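Glycosyl transferase (Staphylococcus aureus, PDB 5TZJ) is a bacterial glycosyl transferase that combines a family 2 glycosyl transferase domain with a TarS-type linker domain. Local coordinates at residues I275-P286 with L301-Y312. Sequence-based numbering, arbitrary orientation.
Sequences INALGDFIQAVP and LHYARAKDIDNY
Gly279 and Ala304 bring the backbones closest, CA to CA 4.7 Å, where helix 275-282 crosses helix 301-305 at -108° with the axes 8.4 Å apart. Gly279 has no side chain here, and its CA rests 3.3 Å from Ala304 O. The Ala304 methyl packs between Leu278 and Ile282, with its CB 3.8 Å from Ile282 CG1. Ile275 also points toward 301-312 and meets Ile309 and Tyr312. Ile275 CG1 lies anti to the backbone N (chi1 -160°), which carries Ile275 CD1 to 3.6 Å from Tyr312 CD2. CG2 of the same residue meets Ile309 CB. Leu278 CD2 touches the Tyr312 ring near CE2 and OH.

Lys307 follows helix 301-305, has positive phi and closes a Schellman motif. Its extended chain runs over Gly279 and past Asn276. Lys307 NZ forms a salt bridge with Asp280 OD1 at 2.6 Å, approaching from above the carboxylate plane. A water accepts from both Lys307 NZ and Gln283 NE2. Gln283 NE2 also donates to Arg305 O, 2.8 Å away, in the carbonyl plane and close to its own amide plane. This bond gives a carbonyl at the end of the helix a side-chain partner.

The Arg305 chain bends at chi3 (-80°) and lays its guanidinium beside the 282-285 turn. Ile282 CG2 lies over one face. Val285 O sits at the edge and takes weak bonds from Arg305 NE and from Arg305 NH1, the latter 3.1 Å away. Arg305 NH2 forms a salt bridge with Asp290.

The contact belongs to the TarS-type linker domain. Leu301 and Tyr312 pack on Phe254 of helix 239-256, while Leu278 touches Tyr222 of helix 218-233. Tyr303 OH hydrogen-bonds Glu342, and its side chain touches Pro343, both just before strand 344-348 of the C-terminal antiparallel sheet.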
loop_
_atom_site.group_PDB
_atom_site.type_symbol
_atom_site.label_atom_id
_atom_site.label_comp_id
_atom_site.label_asym_id
_atom_site.label_seq_id
_atom_site.Cartn_x
_atom_site.Cartn_y
_atom_site.Cartn_z
ATOM N N ILE A 275 -21.022 0.703 6.521
ATOM C CA ILE A 275 -21.606 0.208 5.271
ATOM C C ILE A 275 -21.908 1.362 4.320
ATOM O O ILE A 275 -21.822 1.216 3.089
ATOM C CB ILE A 275 -22.861 -0.668 5.544
ATOM C CG1 ILE A 275 -23.208 -1.598 4.353
ATOM C CG2 ILE A 275 -24.124 0.180 5.854
ATOM C CD1 ILE A 275 -22.368 -2.934 4.283
ATOM N N ASN A 276 -22.224 2.550 4.848
ATOM C CA ASN A 276 -22.402 3.674 3.950
ATOM C C ASN A 276 -21.071 4.028 3.255
ATOM O O ASN A 276 -21.035 4.253 2.040
ATOM C CB ASN A 276 -23.014 4.843 4.723
ATOM C CG ASN A 276 -24.480 4.556 5.123
ATOM O OD1 ASN A 276 -25.201 3.811 4.434
ATOM N ND2 ASN A 276 -24.921 5.133 6.241
ATOM N N ALA A 277 -19.969 4.051 3.987
ATOM C CA ALA A 277 -18.690 4.387 3.339
ATOM C C ALA A 277 -18.216 3.261 2.411
ATOM O O ALA A 277 -17.810 3.510 1.265
ATOM C CB ALA A 277 -17.614 4.676 4.376
ATOM N N LEU A 278 -18.244 2.011 2.899
ATOM C CA LEU A 278 -17.899 0.900 2.014
ATOM C C LEU A 278 -18.795 0.872 0.783
ATOM O O LEU A 278 -18.330 0.619 -0.333
ATOM C CB LEU A 278 -17.982 -0.423 2.783
ATOM C CG LEU A 278 -17.821 -1.716 1.955
ATOM C CD1 LEU A 278 -16.347 -1.814 1.533
ATOM C CD2 LEU A 278 -18.183 -2.864 2.907
ATOM N N GLY A 279 -20.099 1.096 0.946
ATOM C CA GLY A 279 -20.946 1.054 -0.234
ATOM C C GLY A 279 -20.586 2.144 -1.250
ATOM O O GLY A 279 -20.716 1.943 -2.464
ATOM N N ASP A 280 -20.161 3.326 -0.779
ATOM C CA ASP A 280 -19.761 4.377 -1.735
ATOM C C ASP A 280 -18.551 3.936 -2.551
ATOM O O ASP A 280 -18.389 4.339 -3.714
ATOM C CB ASP A 280 -19.427 5.706 -1.030
ATOM C CG ASP A 280 -20.652 6.467 -0.574
ATOM O OD1 ASP A 280 -21.758 6.160 -1.039
ATOM O OD2 ASP A 280 -20.504 7.409 0.260
ATOM N N PHE A 281 -17.696 3.100 -1.958
ATOM C CA PHE A 281 -16.556 2.541 -2.679
ATOM C C PHE A 281 -17.032 1.432 -3.640
ATOM O O PHE A 281 -16.735 1.479 -4.853
ATOM C CB PHE A 281 -15.541 2.039 -1.650
ATOM C CG PHE A 281 -14.610 0.889 -2.104
ATOM C CD1 PHE A 281 -13.939 0.931 -3.315
ATOM C CD2 PHE A 281 -14.333 -0.157 -1.212
ATOM C CE1 PHE A 281 -13.041 -0.090 -3.686
ATOM C CE2 PHE A 281 -13.434 -1.169 -1.537
ATOM C CZ PHE A 281 -12.766 -1.133 -2.770
ATOM N N ILE A 282 -17.856 0.505 -3.144
ATOM C CA ILE A 282 -18.306 -0.597 -4.025
ATOM C C ILE A 282 -19.199 -0.077 -5.150
ATOM O O ILE A 282 -19.190 -0.632 -6.249
ATOM C CB ILE A 282 -18.973 -1.687 -3.171
ATOM C CG1 ILE A 282 -17.974 -2.135 -2.110
ATOM C CG2 ILE A 282 -19.409 -2.940 -4.036
ATOM C CD1 ILE A 282 -16.595 -2.559 -2.765
ATOM N N GLN A 283 -19.878 1.074 -4.957
ATOM C CA GLN A 283 -20.719 1.600 -6.023
ATOM C C GLN A 283 -19.912 2.138 -7.194
ATOM O O GLN A 283 -20.437 2.254 -8.312
ATOM C CB GLN A 283 -21.681 2.662 -5.459
ATOM C CG GLN A 283 -22.908 1.964 -4.818
ATOM C CD GLN A 283 -23.864 2.882 -4.057
ATOM O OE1 GLN A 283 -23.814 4.101 -4.165
ATOM N NE2 GLN A 283 -24.743 2.276 -3.266
ATOM N N ALA A 284 -18.648 2.413 -6.992
ATOM C CA ALA A 284 -17.787 2.736 -8.111
ATOM C C ALA A 284 -17.324 1.504 -8.884
ATOM O O ALA A 284 -16.712 1.693 -9.938
ATOM C CB ALA A 284 -16.533 3.480 -7.607
ATOM N N VAL A 285 -17.548 0.298 -8.357
ATOM C CA VAL A 285 -17.163 -0.953 -9.010
ATOM C C VAL A 285 -18.340 -1.432 -9.857
ATOM O O VAL A 285 -19.410 -1.711 -9.302
ATOM C CB VAL A 285 -16.750 -2.007 -7.969
ATOM C CG1 VAL A 285 -16.467 -3.410 -8.610
ATOM C CG2 VAL A 285 -15.515 -1.516 -7.142
ATOM N N PRO A 286 -18.234 -1.468 -11.182
ATOM C CA PRO A 286 -19.361 -1.989 -11.974
ATOM C C PRO A 286 -19.658 -3.428 -11.570
ATOM O O PRO A 286 -18.749 -4.221 -11.368
ATOM C CB PRO A 286 -18.862 -1.922 -13.427
ATOM C CG PRO A 286 -17.743 -0.885 -13.403
ATOM C CD PRO A 286 -17.091 -1.098 -12.025
ATOM N N LEU A 301 -19.983 -8.000 -1.886
ATOM C CA LEU A 301 -20.107 -6.915 -2.865
ATOM C C LEU A 301 -21.568 -6.574 -3.098
ATOM O O LEU A 301 -21.933 -5.394 -3.178
ATOM C CB LEU A 301 -19.433 -7.293 -4.183
ATOM C CG LEU A 301 -17.925 -7.550 -4.094
ATOM C CD1 LEU A 301 -17.405 -8.086 -5.381
ATOM C CD2 LEU A 301 -17.206 -6.241 -3.768
ATOM N N HIS A 302 -22.413 -7.602 -3.254
ATOM C CA HIS A 302 -23.856 -7.391 -3.430
ATOM C C HIS A 302 -24.445 -6.523 -2.323
ATOM O O HIS A 302 -25.057 -5.483 -2.591
ATOM C CB HIS A 302 -24.582 -8.742 -3.466
ATOM C CG HIS A 302 -26.051 -8.624 -3.694
ATOM N ND1 HIS A 302 -26.597 -8.496 -4.962
ATOM C CD2 HIS A 302 -27.092 -8.603 -2.825
ATOM C CE1 HIS A 302 -27.920 -8.423 -4.855
ATOM N NE2 HIS A 302 -28.241 -8.477 -3.571
ATOM N N TYR A 303 -24.278 -6.932 -1.068
ATOM C CA TYR A 303 -24.932 -6.212 0.031
ATOM C C TYR A 303 -24.232 -4.890 0.368
ATOM O O TYR A 303 -24.885 -3.962 0.844
ATOM C CB TYR A 303 -25.024 -7.133 1.254
ATOM C CG TYR A 303 -26.034 -8.250 0.971
ATOM C CD1 TYR A 303 -27.338 -7.933 0.601
ATOM C CD2 TYR A 303 -25.657 -9.600 1.016
ATOM C CE1 TYR A 303 -28.280 -8.924 0.305
ATOM C CE2 TYR A 303 -26.592 -10.609 0.704
ATOM C CZ TYR A 303 -27.893 -10.267 0.376
ATOM O OH TYR A 303 -28.800 -11.269 0.068
ATOM N N ALA A 304 -22.925 -4.773 0.103
ATOM C CA ALA A 304 -22.270 -3.479 0.228
ATOM C C ALA A 304 -22.842 -2.486 -0.783
ATOM O O ALA A 304 -23.166 -1.326 -0.440
ATOM C CB ALA A 304 -20.726 -3.636 0.045
ATOM N N ARG A 305 -22.985 -2.927 -2.040
ATOM C CA ARG A 305 -23.509 -2.040 -3.063
ATOM C C ARG A 305 -24.935 -1.584 -2.728
ATOM O O ARG A 305 -25.297 -0.418 -2.978
ATOM C CB ARG A 305 -23.449 -2.741 -4.420
ATOM C CG ARG A 305 -23.496 -1.773 -5.622
ATOM C CD ARG A 305 -23.173 -2.503 -6.911
ATOM N NE ARG A 305 -21.745 -2.750 -7.200
ATOM C CZ ARG A 305 -21.238 -3.987 -7.223
ATOM N NH1 ARG A 305 -19.969 -4.218 -7.524
ATOM N NH2 ARG A 305 -22.016 -4.993 -6.880
ATOM N N ALA A 306 -25.756 -2.479 -2.144
ATOM C CA ALA A 306 -27.089 -2.068 -1.651
ATOM C C ALA A 306 -27.070 -1.353 -0.288
ATOM O O ALA A 306 -28.147 -1.067 0.258
ATOM C CB ALA A 306 -27.998 -3.287 -1.537
ATOM N N LYS A 307 -25.899 -1.122 0.308
ATOM C CA LYS A 307 -25.804 -0.542 1.667
ATOM C C LYS A 307 -26.742 -1.236 2.659
ATOM O O LYS A 307 -27.548 -0.617 3.367
ATOM C CB LYS A 307 -26.039 0.973 1.615
ATOM C CG LYS A 307 -24.911 1.635 0.868
ATOM C CD LYS A 307 -25.120 3.184 0.757
ATOM C CE LYS A 307 -23.928 3.832 0.079
ATOM N NZ LYS A 307 -24.072 5.368 -0.087
ATOM N N ASP A 308 -26.664 -2.562 2.676
ATOM C CA ASP A 308 -27.590 -3.398 3.433
ATOM C C ASP A 308 -26.786 -4.105 4.537
ATOM O O ASP A 308 -26.350 -5.244 4.359
ATOM C CB ASP A 308 -28.267 -4.411 2.470
ATOM C CG ASP A 308 -29.256 -5.356 3.169
ATOM O OD1 ASP A 308 -29.376 -5.375 4.422
ATOM O OD2 ASP A 308 -29.930 -6.094 2.422
ATOM N N ILE A 309 -26.635 -3.443 5.697
ATOM C CA ILE A 309 -25.750 -3.992 6.733
ATOM C C ILE A 309 -26.322 -5.283 7.344
ATOM O O ILE A 309 -25.578 -6.202 7.716
ATOM C CB ILE A 309 -25.482 -2.931 7.806
ATOM C CG1 ILE A 309 -24.445 -3.470 8.805
ATOM C CG2 ILE A 309 -26.799 -2.528 8.490
ATOM C CD1 ILE A 309 -23.019 -3.627 8.224
ATOM N N ASP A 310 -27.639 -5.370 7.475
ATOM C CA ASP A 310 -28.218 -6.537 8.103
ATOM C C ASP A 310 -27.892 -7.801 7.306
ATOM O O ASP A 310 -27.465 -8.802 7.884
ATOM C CB ASP A 310 -29.724 -6.351 8.232
ATOM C CG ASP A 310 -30.097 -5.418 9.386
ATOM O OD1 ASP A 310 -29.227 -5.078 10.228
ATOM O OD2 ASP A 310 -31.270 -5.033 9.443
ATOM N N ASN A 311 -28.046 -7.746 5.974
ATOM C CA ASN A 311 -27.651 -8.882 5.121
ATOM C C ASN A 311 -26.134 -9.008 4.972
ATOM O O ASN A 311 -25.612 -10.139 4.953
ATOM C CB ASN A 311 -28.340 -8.771 3.754
ATOM C CG ASN A 311 -29.759 -9.450 3.771
ATOM O OD1 ASN A 311 -29.902 -10.508 4.336
ATOM N ND2 ASN A 311 -30.775 -8.806 3.189
ATOM N N TYR A 312 -25.399 -7.885 4.950
ATOM C CA TYR A 312 -23.936 -8.006 4.957
ATOM C C TYR A 312 -23.475 -8.760 6.199
ATOM O O TYR A 312 -22.643 -9.679 6.129
ATOM C CB TYR A 312 -23.292 -6.600 4.890
ATOM C CG TYR A 312 -21.825 -6.636 4.576
ATOM C CD1 TYR A 312 -20.886 -7.021 5.530
ATOM C CD2 TYR A 312 -21.392 -6.277 3.301
ATOM C CE1 TYR A 312 -19.451 -7.073 5.173
ATOM C CE2 TYR A 312 -20.004 -6.284 2.955
ATOM C CZ TYR A 312 -19.064 -6.664 3.885
ATOM O OH TYR A 312 -17.724 -6.681 3.433
HETATM O O HOH W 1 -26.208 4.836 -2.055
#